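Local coordinates for protein putative transcriptional regulator (Bacillus cytotoxicus NVH 391-98, PDB 3K4H) that probably acts as a LacI-type transcriptional regulator whose sugar-binding domain holds a glucose-containing glycan between its two lobes, at residues 11-16 and 72-77. Residues are numbered along the deposited sequence; the frame is centred on the assembly and turned at random.
Sequences LGLVMP and GIILLY. With GLC (alpha-D-glucopyranose), chain C.
P16 lies over one face of the Y77 ring: its CA sits 3.9 Å from the ring centroid, only 12° off the normal, in a CH-pi contact. The carbonyl O of V14 meets the same ring at its edge, in plane, near CD1. Y77 reaches this place because its CG stands between the backbone N and the carbonyl carbon (chi1 73°), which turns the ring back under the loop at 15-16; CB then packs 3.5 Å from P16 CG. V14 O also accepts the N-H of L76 at 2.9 Å, so hydrogen bonding runs one residue past strand 72-75.

Further back, strands 11-14 and 72-75 run parallel, 26° apart. G12 sits between two partners, its N donating to G72 O and its O accepting from I74 N (2.7 Å); V14 N donates to I74 O.

On the sheet face bearing V14, CB and CG1 of that residue rest against L75 CD2, while CG2, anti to its carbonyl carbon, meets I73 CG2 at 3.8 Å; helix 54-66 packs over V14 and I73. On the other face, L13 CD2 lies alongside I74 CD1. Past the strand ends, L76 CD2 touches both L13 CB and the methyl CE of selenomethionine M15. Helix 27-41 covers I74 and L76.

L76 O accepts a hydrogen bond from the O2 hydroxyl of the bound glucose, 2.8 Å between the two oxygens. Adjacent parallel strands, with the loop after 72-75 reaching the sugar in the interlobe cleft and the loop after 11-14 packing on pocket residue Y77, are characteristic of the periplasmic-binding-protein-like fold of LacI-family regulators.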
loop_
_atom_site.group_PDB
_atom_site.type_symbol
_atom_site.label_atom_id
_atom_site.label_comp_id
_atom_site.label_asym_id
_atom_site.label_seq_id
_atom_site.Cartn_x
_atom_site.Cartn_y
_atom_site.Cartn_z
ATOM N N LEU A 11 25.658 5.031 -7.181
ATOM C CA LEU A 11 24.279 5.392 -7.181
ATOM C C LEU A 11 24.219 6.781 -6.713
ATOM O O LEU A 11 24.951 7.173 -5.880
ATOM C CB LEU A 11 23.528 4.529 -6.222
ATOM C CG LEU A 11 23.666 3.117 -6.695
ATOM C CD1 LEU A 11 22.843 2.221 -5.898
ATOM C CD2 LEU A 11 23.234 3.118 -8.084
ATOM N N GLY A 12 23.336 7.535 -7.291
ATOM C CA GLY A 12 23.170 8.912 -6.936
ATOM C C GLY A 12 22.032 9.097 -5.975
ATOM O O GLY A 12 20.999 8.415 -6.049
ATOM N N LEU A 13 22.226 10.041 -5.065
ATOM C CA LEU A 13 21.209 10.344 -4.100
ATOM C C LEU A 13 20.798 11.768 -4.318
ATOM O O LEU A 13 21.656 12.637 -4.498
ATOM C CB LEU A 13 21.748 10.159 -2.692
ATOM C CG LEU A 13 22.465 8.863 -2.363
ATOM C CD1 LEU A 13 22.922 8.914 -0.921
ATOM C CD2 LEU A 13 21.600 7.612 -2.624
ATOM N N VAL A 14 19.495 12.013 -4.311
ATOM C CA VAL A 14 19.001 13.362 -4.436
ATOM C C VAL A 14 18.128 13.711 -3.248
ATOM O O VAL A 14 17.170 13.003 -2.918
ATOM C CB VAL A 14 18.255 13.579 -5.761
ATOM C CG1 VAL A 14 17.769 14.999 -5.881
ATOM C CG2 VAL A 14 19.154 13.258 -6.923
HETATM N N MSE A 15 18.497 14.811 -2.598
HETATM C CA MSE A 15 17.727 15.372 -1.519
HETATM C C MSE A 15 16.630 16.355 -1.961
HETATM O O MSE A 15 16.605 16.795 -3.106
HETATM C CB MSE A 15 18.677 16.042 -0.567
HETATM C CG MSE A 15 18.819 15.276 0.699
HETATM SE SE MSE A 15 20.428 14.167 0.883
HETATM C CE MSE A 15 19.442 12.584 1.425
ATOM N N PRO A 16 15.708 16.699 -1.062
ATOM C CA PRO A 16 14.761 17.768 -1.370
ATOM C C PRO A 16 15.391 19.145 -1.251
ATOM O O PRO A 16 14.793 20.114 -1.691
ATOM C CB PRO A 16 13.679 17.616 -0.321
ATOM C CG PRO A 16 13.987 16.404 0.417
ATOM C CD PRO A 16 15.365 16.024 0.201
ATOM N N GLY A 72 22.587 4.888 -11.619
ATOM C CA GLY A 72 21.193 4.987 -11.198
ATOM C C GLY A 72 21.049 6.048 -10.139
ATOM O O GLY A 72 22.056 6.488 -9.576
ATOM N N ILE A 73 19.811 6.475 -9.860
ATOM C CA ILE A 73 19.588 7.571 -8.910
ATOM C C ILE A 73 18.444 7.221 -7.991
ATOM O O ILE A 73 17.413 6.727 -8.463
ATOM C CB ILE A 73 19.239 8.869 -9.646
ATOM C CG1 ILE A 73 20.462 9.425 -10.386
ATOM C CG2 ILE A 73 18.682 9.887 -8.701
ATOM C CD1 ILE A 73 20.199 10.695 -11.195
ATOM N N ILE A 74 18.612 7.450 -6.687
ATOM C CA ILE A 74 17.510 7.298 -5.738
ATOM C C ILE A 74 17.063 8.670 -5.367
ATOM O O ILE A 74 17.871 9.472 -4.959
ATOM C CB ILE A 74 17.964 6.630 -4.445
ATOM C CG1 ILE A 74 18.644 5.310 -4.724
ATOM C CG2 ILE A 74 16.793 6.359 -3.531
ATOM C CD1 ILE A 74 19.092 4.575 -3.483
ATOM N N LEU A 75 15.783 8.968 -5.507
ATOM C CA LEU A 75 15.265 10.248 -5.010
ATOM C C LEU A 75 14.768 10.037 -3.587
ATOM O O LEU A 75 13.891 9.187 -3.349
ATOM C CB LEU A 75 14.131 10.734 -5.901
ATOM C CG LEU A 75 14.503 11.490 -7.171
ATOM C CD1 LEU A 75 13.349 11.541 -8.109
ATOM C CD2 LEU A 75 14.868 12.912 -6.801
ATOM N N LEU A 76 15.335 10.773 -2.636
ATOM C CA LEU A 76 15.007 10.555 -1.218
ATOM C C LEU A 76 13.739 11.268 -0.793
ATOM O O LEU A 76 13.447 11.402 0.399
ATOM C CB LEU A 76 16.153 10.970 -0.312
ATOM C CG LEU A 76 17.307 9.990 -0.202
ATOM C CD1 LEU A 76 16.751 8.641 -0.461
ATOM C CD2 LEU A 76 18.394 10.281 -1.220
ATOM N N TYR A 77 12.992 11.728 -1.776
ATOM C CA TYR A 77 11.828 12.525 -1.512
ATOM C C TYR A 77 10.857 12.405 -2.698
ATOM O O TYR A 77 11.235 11.863 -3.749
ATOM C CB TYR A 77 12.239 13.973 -1.309
ATOM C CG TYR A 77 12.628 14.640 -2.589
ATOM C CD1 TYR A 77 13.884 14.437 -3.143
ATOM C CD2 TYR A 77 11.731 15.457 -3.259
ATOM C CE1 TYR A 77 14.247 15.047 -4.325
ATOM C CE2 TYR A 77 12.076 16.075 -4.447
ATOM C CZ TYR A 77 13.340 15.867 -4.977
ATOM O OH TYR A 77 13.692 16.465 -6.156
HETATM C C1 GLC C . 10.531 10.183 3.238
HETATM C C2 GLC C . 10.377 10.464 1.758
HETATM C C3 GLC C . 8.889 10.429 1.459
HETATM C C4 GLC C . 8.291 9.061 1.837
HETATM C C5 GLC C . 8.631 8.709 3.267
HETATM C C6 GLC C . 8.179 7.295 3.540
HETATM O O2 GLC C . 10.901 11.744 1.486
HETATM O O3 GLC C . 8.732 10.807 0.109
HETATM O O4 GLC C . 6.900 9.099 1.875
HETATM O O5 GLC C . 10.019 8.888 3.528
HETATM O O6 GLC C . 7.088 7.402 4.415
#